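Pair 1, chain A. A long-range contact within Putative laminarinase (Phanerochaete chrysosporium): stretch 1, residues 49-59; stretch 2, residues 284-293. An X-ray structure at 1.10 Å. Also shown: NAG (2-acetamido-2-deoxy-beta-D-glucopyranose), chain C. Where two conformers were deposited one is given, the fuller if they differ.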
# COMPACT_ATOMS: atom_id res chain seq x y z
N GLY A 49 -17.66 5.34 -12.79
CA GLY A 49 -18.19 6.39 -11.91
C GLY A 49 -17.06 6.93 -11.04
O GLY A 49 -15.97 7.19 -11.55
N ASP A 50 -17.30 7.03 -9.74
CA ASP A 50 -16.26 7.48 -8.80
C ASP A 50 -15.71 6.33 -7.96
O ASP A 50 -15.35 6.52 -6.79
CB ASP A 50 -16.75 8.65 -7.93
CG ASP A 50 -17.84 8.25 -6.96
OD1 ASP A 50 -18.48 7.20 -7.14
OD2 ASP A 50 -18.06 9.01 -5.99
N THR A 51 -15.63 5.15 -8.55
CA THR A 51 -15.20 3.95 -7.85
C THR A 51 -14.22 3.12 -8.67
O THR A 51 -14.44 2.85 -9.86
CB THR A 51 -16.43 3.07 -7.52
OG1 THR A 51 -17.27 3.79 -6.61
CG2 THR A 51 -16.01 1.77 -6.85
N LEU A 52 -13.14 2.71 -7.99
CA LEU A 52 -12.27 1.65 -8.48
C LEU A 52 -12.32 0.53 -7.46
O LEU A 52 -12.00 0.75 -6.28
CB LEU A 52 -10.84 2.15 -8.63
CG LEU A 52 -9.80 1.11 -9.02
CD1 LEU A 52 -9.93 0.70 -10.46
CD2 LEU A 52 -8.36 1.57 -8.70
N ILE A 53 -12.71 -0.66 -7.91
CA ILE A 53 -12.62 -1.86 -7.09
C ILE A 53 -11.53 -2.76 -7.64
O ILE A 53 -11.46 -3.01 -8.86
CB ILE A 53 -13.95 -2.66 -7.11
CG1 ILE A 53 -15.16 -1.83 -6.69
CG2 ILE A 53 -13.83 -3.98 -6.32
CD1 ILE A 53 -15.03 -1.28 -5.34
N LEU A 54 -10.66 -3.23 -6.74
CA LEU A 54 -9.62 -4.21 -7.06
C LEU A 54 -9.83 -5.33 -6.07
O LEU A 54 -9.77 -5.10 -4.87
CB LEU A 54 -8.21 -3.63 -6.85
CG LEU A 54 -7.91 -2.34 -7.60
CD1 LEU A 54 -6.58 -1.77 -7.13
CD2 LEU A 54 -7.93 -2.55 -9.14
N ARG A 55 -10.12 -6.54 -6.55
CA ARG A 55 -10.55 -7.62 -5.65
C ARG A 55 -9.92 -8.96 -5.97
O ARG A 55 -9.43 -9.20 -7.08
CB ARG A 55 -12.09 -7.76 -5.66
CG ARG A 55 -12.67 -8.05 -7.05
CD ARG A 55 -14.06 -8.69 -7.03
NE ARG A 55 -15.10 -7.88 -6.41
CZ ARG A 55 -15.86 -6.95 -7.01
NH1 ARG A 55 -16.77 -6.35 -6.26
NH2 ARG A 55 -15.74 -6.60 -8.31
N ALA A 56 -9.95 -9.84 -4.97
CA ALA A 56 -9.65 -11.26 -5.12
C ALA A 56 -10.82 -12.02 -5.70
O ALA A 56 -11.97 -11.68 -5.47
CB ALA A 56 -9.36 -11.84 -3.75
N ASP A 57 -10.52 -13.10 -6.41
CA ASP A 57 -11.52 -14.11 -6.72
C ASP A 57 -12.12 -14.63 -5.41
O ASP A 57 -11.38 -15.05 -4.49
CB ASP A 57 -10.81 -15.21 -7.52
CG ASP A 57 -11.69 -16.44 -7.79
OD1 ASP A 57 -12.39 -16.90 -6.87
OD2 ASP A 57 -11.59 -16.96 -8.93
N HIS A 58 -13.45 -14.61 -5.33
CA HIS A 58 -14.12 -15.09 -4.13
C HIS A 58 -15.14 -16.19 -4.44
O HIS A 58 -16.07 -16.42 -3.66
CB HIS A 58 -14.76 -13.94 -3.34
CG HIS A 58 -15.89 -13.28 -4.05
ND1 HIS A 58 -15.73 -12.25 -4.95
CD2 HIS A 58 -17.22 -13.51 -3.97
CE1 HIS A 58 -16.92 -11.89 -5.41
NE2 HIS A 58 -17.84 -12.64 -4.83
N THR A 59 -14.93 -16.88 -5.56
CA THR A 59 -15.86 -17.92 -6.01
C THR A 59 -15.21 -19.26 -6.31
O THR A 59 -15.87 -20.29 -6.21
CB THR A 59 -16.64 -17.46 -7.27
OG1 THR A 59 -15.71 -17.04 -8.26
CG2 THR A 59 -17.61 -16.31 -6.95
N PHE A 284 -13.09 -14.54 1.01
CA PHE A 284 -12.42 -13.44 0.33
C PHE A 284 -13.38 -12.47 -0.33
O PHE A 284 -12.95 -11.59 -1.07
CB PHE A 284 -11.37 -14.00 -0.64
CG PHE A 284 -10.32 -14.77 0.09
CD1 PHE A 284 -10.35 -16.16 0.11
CD2 PHE A 284 -9.40 -14.10 0.87
CE1 PHE A 284 -9.42 -16.85 0.87
CE2 PHE A 284 -8.46 -14.80 1.61
CZ PHE A 284 -8.49 -16.18 1.61
N ALA A 285 -14.68 -12.57 -0.02
CA ALA A 285 -15.65 -11.60 -0.54
C ALA A 285 -15.31 -10.17 -0.11
O ALA A 285 -15.59 -9.23 -0.84
CB ALA A 285 -17.06 -11.98 -0.13
N ASN A 286 -14.70 -10.02 1.06
CA ASN A 286 -14.31 -8.70 1.55
C ASN A 286 -12.85 -8.36 1.32
O ASN A 286 -12.35 -7.37 1.84
CB ASN A 286 -14.72 -8.52 3.01
CG ASN A 286 -16.24 -8.41 3.16
OD1 ASN A 286 -16.91 -7.81 2.31
ND2 ASN A 286 -16.78 -8.99 4.22
N ALA A 287 -12.20 -9.15 0.47
CA ALA A 287 -10.81 -8.91 0.10
C ALA A 287 -10.76 -8.00 -1.13
O ALA A 287 -10.36 -8.42 -2.22
CB ALA A 287 -10.09 -10.23 -0.14
N TYR A 288 -11.19 -6.76 -0.94
CA TYR A 288 -11.22 -5.78 -2.03
C TYR A 288 -10.76 -4.41 -1.57
O TYR A 288 -10.99 -4.00 -0.42
CB TYR A 288 -12.62 -5.66 -2.68
CG TYR A 288 -13.73 -5.11 -1.81
CD1 TYR A 288 -14.06 -3.75 -1.83
CD2 TYR A 288 -14.48 -5.96 -1.00
CE1 TYR A 288 -15.11 -3.25 -1.04
CE2 TYR A 288 -15.51 -5.47 -0.21
CZ TYR A 288 -15.81 -4.12 -0.23
OH TYR A 288 -16.83 -3.63 0.55
N TRP A 289 -10.09 -3.71 -2.48
CA TRP A 289 -9.92 -2.27 -2.39
C TRP A 289 -11.14 -1.61 -3.01
O TRP A 289 -11.60 -2.04 -4.07
CB TRP A 289 -8.71 -1.85 -3.23
CG TRP A 289 -7.35 -2.24 -2.72
CD1 TRP A 289 -6.59 -3.30 -3.14
CD2 TRP A 289 -6.57 -1.54 -1.76
NE1 TRP A 289 -5.38 -3.31 -2.46
CE2 TRP A 289 -5.35 -2.22 -1.62
CE3 TRP A 289 -6.79 -0.38 -0.99
CZ2 TRP A 289 -4.33 -1.78 -0.76
CZ3 TRP A 289 -5.79 0.04 -0.12
CH2 TRP A 289 -4.58 -0.66 -0.01
N ASP A 290 -11.62 -0.53 -2.39
CA ASP A 290 -12.59 0.38 -3.00
C ASP A 290 -11.96 1.75 -2.86
O ASP A 290 -11.80 2.25 -1.73
CB ASP A 290 -13.96 0.29 -2.30
CG ASP A 290 -14.98 1.29 -2.83
OD1 ASP A 290 -14.61 2.28 -3.46
OD2 ASP A 290 -16.19 1.08 -2.56
N ILE A 291 -11.52 2.31 -3.98
CA ILE A 291 -10.76 3.55 -4.01
C ILE A 291 -11.59 4.62 -4.71
O ILE A 291 -12.10 4.41 -5.82
CB ILE A 291 -9.41 3.31 -4.70
CG1 ILE A 291 -8.55 2.41 -3.80
CG2 ILE A 291 -8.70 4.64 -4.99
CD1 ILE A 291 -7.37 1.74 -4.50
N ALA A 292 -11.78 5.75 -4.02
CA ALA A 292 -12.52 6.88 -4.56
C ALA A 292 -11.67 7.72 -5.51
O ALA A 292 -12.18 8.22 -6.53
CB ALA A 292 -13.06 7.76 -3.41
N SER A 293 -10.39 7.89 -5.19
CA SER A 293 -9.48 8.65 -6.05
C SER A 293 -8.06 8.41 -5.60
O SER A 293 -7.78 8.10 -4.42
CB SER A 293 -9.77 10.15 -6.00
OG SER A 293 -9.63 10.66 -4.69
C1 NAG C . -18.70 -6.40 -10.74
C2 NAG C . -20.20 -6.75 -10.73
C3 NAG C . -21.04 -5.63 -10.10
C4 NAG C . -20.43 -5.10 -8.81
C5 NAG C . -18.97 -4.73 -9.06
C6 NAG C . -18.31 -4.12 -7.82
C7 NAG C . -21.34 -8.00 -12.56
C8 NAG C . -21.77 -7.90 -13.99
N2 NAG C . -20.66 -6.95 -12.10
O3 NAG C . -22.36 -6.09 -9.83
O4 NAG C . -21.15 -3.96 -8.39
O5 NAG C . -18.29 -5.91 -9.47
O6 NAG C . -18.26 -5.06 -6.76
O7 NAG C . -21.63 -8.99 -11.89
O HOH W 1 -17.95 2.63 -4.06
O HOH W 2 -13.31 -10.32 -3.54

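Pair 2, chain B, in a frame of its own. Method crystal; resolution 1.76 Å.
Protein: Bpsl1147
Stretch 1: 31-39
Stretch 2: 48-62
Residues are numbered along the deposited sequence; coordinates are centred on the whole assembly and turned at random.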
# COMPACT_ATOMS: atom_id res chain seq x y z
N ARG B 31 7.52 6.56 17.93
CA ARG B 31 6.84 5.43 17.28
C ARG B 31 7.07 5.48 15.79
O ARG B 31 7.13 6.54 15.22
CB ARG B 31 5.36 5.43 17.63
CG ARG B 31 5.17 5.08 19.10
CD ARG B 31 3.72 5.08 19.57
NE ARG B 31 3.09 6.41 19.54
CZ ARG B 31 3.28 7.41 20.42
NH1 ARG B 31 4.15 7.32 21.43
NH2 ARG B 31 2.61 8.52 20.25
N ARG B 32 7.25 4.30 15.18
CA ARG B 32 7.62 4.19 13.76
C ARG B 32 6.37 3.99 12.90
O ARG B 32 5.42 3.31 13.31
CB ARG B 32 8.49 2.95 13.51
CG ARG B 32 9.87 2.98 14.09
CD ARG B 32 10.58 1.63 13.96
NE ARG B 32 10.75 1.22 12.55
CZ ARG B 32 10.95 -0.02 12.15
NH1 ARG B 32 11.02 -1.02 13.04
NH2 ARG B 32 11.08 -0.29 10.84
N TYR B 33 6.40 4.58 11.70
CA TYR B 33 5.27 4.55 10.77
C TYR B 33 5.88 4.20 9.40
O TYR B 33 6.77 4.89 8.97
CB TYR B 33 4.60 5.94 10.68
CG TYR B 33 3.95 6.49 11.93
CD1 TYR B 33 4.71 6.88 13.04
CD2 TYR B 33 2.57 6.70 11.98
CE1 TYR B 33 4.10 7.39 14.19
CE2 TYR B 33 1.95 7.24 13.11
CZ TYR B 33 2.71 7.57 14.23
OH TYR B 33 2.10 8.08 15.38
N VAL B 34 5.41 3.14 8.73
CA VAL B 34 5.77 2.89 7.34
C VAL B 34 4.58 3.31 6.49
O VAL B 34 3.44 2.91 6.74
CB VAL B 34 6.12 1.41 7.07
CG1 VAL B 34 6.39 1.17 5.58
CG2 VAL B 34 7.34 1.01 7.89
N ASP B 35 4.84 4.13 5.48
CA ASP B 35 3.79 4.66 4.66
C ASP B 35 4.00 4.19 3.22
O ASP B 35 5.14 4.19 2.71
CB ASP B 35 3.88 6.18 4.76
CG ASP B 35 2.65 6.87 4.28
OD1 ASP B 35 1.67 6.92 5.03
OD2 ASP B 35 2.68 7.42 3.15
N VAL B 36 2.92 3.79 2.56
CA VAL B 36 2.96 3.35 1.17
C VAL B 36 1.86 4.12 0.49
O VAL B 36 0.70 3.95 0.84
CB VAL B 36 2.68 1.84 1.04
CG1 VAL B 36 2.68 1.41 -0.40
CG2 VAL B 36 3.70 1.05 1.86
N ARG B 37 2.20 4.99 -0.45
CA ARG B 37 1.23 6.05 -0.86
C ARG B 37 1.42 6.49 -2.26
O ARG B 37 2.55 6.75 -2.68
CB ARG B 37 1.40 7.28 0.06
CG ARG B 37 0.27 8.33 -0.01
CD ARG B 37 0.31 9.28 1.19
NE ARG B 37 0.11 8.55 2.44
CZ ARG B 37 -1.05 8.12 2.92
NH1 ARG B 37 -2.20 8.39 2.33
NH2 ARG B 37 -1.06 7.44 4.06
N LEU B 38 0.30 6.61 -2.97
CA LEU B 38 0.24 7.24 -4.27
C LEU B 38 0.55 8.76 -4.13
O LEU B 38 -0.12 9.49 -3.39
CB LEU B 38 -1.12 7.00 -4.91
CG LEU B 38 -1.32 7.67 -6.27
CD1 LEU B 38 -0.42 6.99 -7.25
CD2 LEU B 38 -2.78 7.64 -6.73
N VAL B 39 1.56 9.19 -4.86
CA VAL B 39 1.94 10.59 -4.96
C VAL B 39 1.80 11.02 -6.42
O VAL B 39 2.01 10.21 -7.31
CB VAL B 39 3.35 10.86 -4.41
CG1 VAL B 39 3.46 10.35 -2.97
CG2 VAL B 39 4.43 10.22 -5.29
N VAL B 48 2.89 15.26 -4.94
CA VAL B 48 2.13 15.55 -3.76
C VAL B 48 1.36 14.33 -3.30
O VAL B 48 0.95 13.56 -4.09
CB VAL B 48 1.17 16.67 -4.06
CG1 VAL B 48 0.41 17.07 -2.84
CG2 VAL B 48 1.95 17.83 -4.62
N PRO B 49 1.23 14.13 -1.99
CA PRO B 49 0.63 12.87 -1.55
C PRO B 49 -0.88 12.89 -1.74
O PRO B 49 -1.49 13.98 -1.86
CB PRO B 49 0.98 12.83 -0.05
CG PRO B 49 1.04 14.28 0.35
CD PRO B 49 1.64 14.97 -0.85
N THR B 50 -1.47 11.70 -1.79
CA THR B 50 -2.90 11.54 -1.87
C THR B 50 -3.38 10.72 -0.68
O THR B 50 -2.58 10.28 0.10
CB THR B 50 -3.29 10.77 -3.12
OG1 THR B 50 -2.86 9.41 -3.00
CG2 THR B 50 -2.64 11.37 -4.38
N ARG B 51 -4.69 10.48 -0.60
CA ARG B 51 -5.24 9.64 0.45
C ARG B 51 -5.19 8.18 0.03
O ARG B 51 -5.58 7.31 0.83
CB ARG B 51 -6.69 10.02 0.75
CG ARG B 51 -6.87 11.45 1.24
CD ARG B 51 -8.31 11.73 1.68
NE ARG B 51 -8.72 10.91 2.82
CZ ARG B 51 -9.49 9.81 2.78
NH1 ARG B 51 -10.01 9.34 1.65
NH2 ARG B 51 -9.77 9.18 3.91
N GLN B 52 -4.73 7.92 -1.20
CA GLN B 52 -4.60 6.54 -1.70
C GLN B 52 -3.32 5.93 -1.18
O GLN B 52 -2.28 5.92 -1.84
CB GLN B 52 -4.73 6.47 -3.22
CG GLN B 52 -6.18 6.53 -3.69
CD GLN B 52 -6.91 7.79 -3.27
OE1 GLN B 52 -6.72 8.84 -3.86
NE2 GLN B 52 -7.77 7.69 -2.25
N GLY B 53 -3.36 5.52 0.07
CA GLY B 53 -2.18 4.95 0.70
C GLY B 53 -2.53 4.22 1.96
O GLY B 53 -3.70 4.25 2.42
N ILE B 54 -1.54 3.54 2.51
CA ILE B 54 -1.72 2.91 3.80
C ILE B 54 -0.58 3.33 4.77
O ILE B 54 0.56 3.68 4.35
CB ILE B 54 -1.84 1.37 3.67
CG1 ILE B 54 -0.55 0.79 3.13
CG2 ILE B 54 -3.02 0.96 2.79
CD1 ILE B 54 -0.40 -0.69 3.33
N SER B 55 -0.88 3.24 6.06
CA SER B 55 0.06 3.58 7.13
C SER B 55 0.04 2.43 8.09
O SER B 55 -1.04 2.11 8.62
CB SER B 55 -0.40 4.84 7.84
OG SER B 55 0.49 5.16 8.87
N ILE B 56 1.20 1.82 8.31
CA ILE B 56 1.27 0.68 9.18
C ILE B 56 2.43 0.70 10.15
O ILE B 56 3.47 1.29 9.89
CB ILE B 56 1.38 -0.61 8.37
CG1 ILE B 56 2.60 -0.57 7.46
CG2 ILE B 56 0.12 -0.82 7.55
CD1 ILE B 56 3.01 -1.93 7.03
N ARG B 57 2.23 0.01 11.25
CA ARG B 57 3.25 -0.25 12.19
C ARG B 57 4.24 -1.32 11.65
O ARG B 57 3.90 -2.19 10.84
CB ARG B 57 2.61 -0.68 13.51
CG ARG B 57 1.87 -2.00 13.48
CD ARG B 57 1.21 -2.24 14.84
NE ARG B 57 0.46 -3.49 14.96
CZ ARG B 57 -0.84 -3.64 14.70
NH1 ARG B 57 -1.59 -2.63 14.25
NH2 ARG B 57 -1.40 -4.83 14.91
N PRO B 58 5.49 -1.25 12.08
CA PRO B 58 6.51 -2.13 11.44
C PRO B 58 6.28 -3.61 11.74
O PRO B 58 6.70 -4.44 10.96
CB PRO B 58 7.84 -1.62 12.04
CG PRO B 58 7.44 -0.90 13.29
CD PRO B 58 6.10 -0.26 12.99
N GLU B 59 5.60 -3.93 12.84
CA GLU B 59 5.29 -5.31 13.21
C GLU B 59 4.34 -5.98 12.21
O GLU B 59 4.13 -7.19 12.28
CB GLU B 59 4.62 -5.39 14.58
CG GLU B 59 5.39 -4.67 15.68
CD GLU B 59 4.81 -3.28 15.98
OE1 GLU B 59 5.07 -2.33 15.22
OE2 GLU B 59 4.10 -3.14 17.01
N LEU B 60 3.74 -5.21 11.31
CA LEU B 60 2.91 -5.78 10.24
C LEU B 60 3.65 -5.97 8.92
O LEU B 60 3.11 -6.60 8.00
CB LEU B 60 1.68 -4.88 9.97
CG LEU B 60 0.68 -4.77 11.11
CD1 LEU B 60 -0.59 -4.06 10.65
CD2 LEU B 60 0.31 -6.12 11.70
N LEU B 61 4.87 -5.43 8.79
CA LEU B 61 5.64 -5.54 7.54
C LEU B 61 5.86 -6.93 7.00
O LEU B 61 5.65 -7.17 5.82
CB LEU B 61 7.00 -4.85 7.65
CG LEU B 61 6.96 -3.35 7.55
CD1 LEU B 61 8.28 -2.78 8.06
CD2 LEU B 61 6.67 -2.90 6.11
N ALA B 62 6.29 -7.86 7.83
CA ALA B 62 6.55 -9.23 7.37
C ALA B 62 5.30 -9.83 6.76
O ALA B 62 5.34 -10.45 5.71
CB ALA B 62 7.07 -10.12 8.50
O HOH W 3 -4.83 7.80 3.40
O HOH W 4 -3.54 6.07 5.10

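Both pairs are built on one ladder of two antiparallel strands: over 14 central residues their backbones superpose to 0.6 Å. In pair 1, strand 51-55 runs at 168° to the strand through A:Trp289 and A:Asp290; in pair 2, strand 31-39 runs at 177° to the strand through B:Ile54 and B:Ser55. The hydrogen-bonded rungs coincide. A:Leu52 pairs with A:Ile291 where B:Val34 pairs with B:Ile56, and A:Leu54 pairs with A:Trp289 where B:Val36 pairs with B:Ile54. Each rung is closed twice: A:Ile291 N to A:Leu52 O is 2.8 Å, and B:Val34 N to B:Ile56 O is 2.9 Å. A fifth bond extends the ladder at the same place, A:Ala56 N to A:Ala287 O at 3.1 Å and B:Leu38 N to B:Gln52 O at 2.9 Å.

The face carrying these hydrogen-bonded pairs is buried in both, and its rule is simple: every position is apolar, but size can be traded along it. Pair 1 sets A:Leu52 against A:Ile291, CD2 to CD1 at 4.3 Å, while pair 2 puts the shorter B:Val34 there, its CB 4.1 Å from B:Ile56 CG1. The valine also meets a helix residue of its partner stretch, B:Val34 CG2 lying 3.9 Å from B:Leu61 CD1. At the next rung A:Leu54 CB approaches A:Trp289 CD1 at 4.1 Å, and the A:Leu54 carbonyl oxygen lies at the edge of the indole; pair 2 has two beta-branched residues, with B:Val36 CB 4.0 Å from B:Ile54 CG1. The matched isoleucines A:Ile291 and B:Ile56 have side-chain centres only 0.6 Å apart, although chi1 is m in the first and p in the second.

The other face is where the designs part. A:Ile53 and A:Asp290 match B:Asp35 and B:Ser55. In pair 1 the isoleucine covers its neighbour's aliphatic part, A:Ile53 CD1 to A:Asp290 CB at 3.6 Å, and a water links A:Asp290 OD2 (2.8 Å) to A:Thr51 OG1 (2.9 Å). In pair 2 the aspartate is spent within its own strand, on a salt bridge from B:Arg37 NE to B:Asp35 OD2 at 2.9 Å.

The arginines A:Arg55 and B:Arg37 match, but their chi1 values are p and t. A:Arg55 faces A:Tyr288, CB to CB at 3.7 Å, and its NH2 donates to NAG O5 at 2.9 Å. B:Arg37 instead folds over B:Gly53, whose CA lies over one face of the guanidinium, and its NH1 donates to B:Thr50 O at 2.9 Å. An ideal CB on this glycine would clash with B:Arg37 CZ and B:Val36 O, each 2.8 Å away, so the absent side chain makes the fold-over possible.

Beyond this rung, A:Ala56 and B:Leu38 both point toward the partner. The alanine packs CB to CB on A:Ala287 at 4.0 Å; B:Leu38 CB lies as far from B:Gln52 CB, also 4.0 Å. The lesson is a shared backbone ladder with one apolar face and one negotiable face.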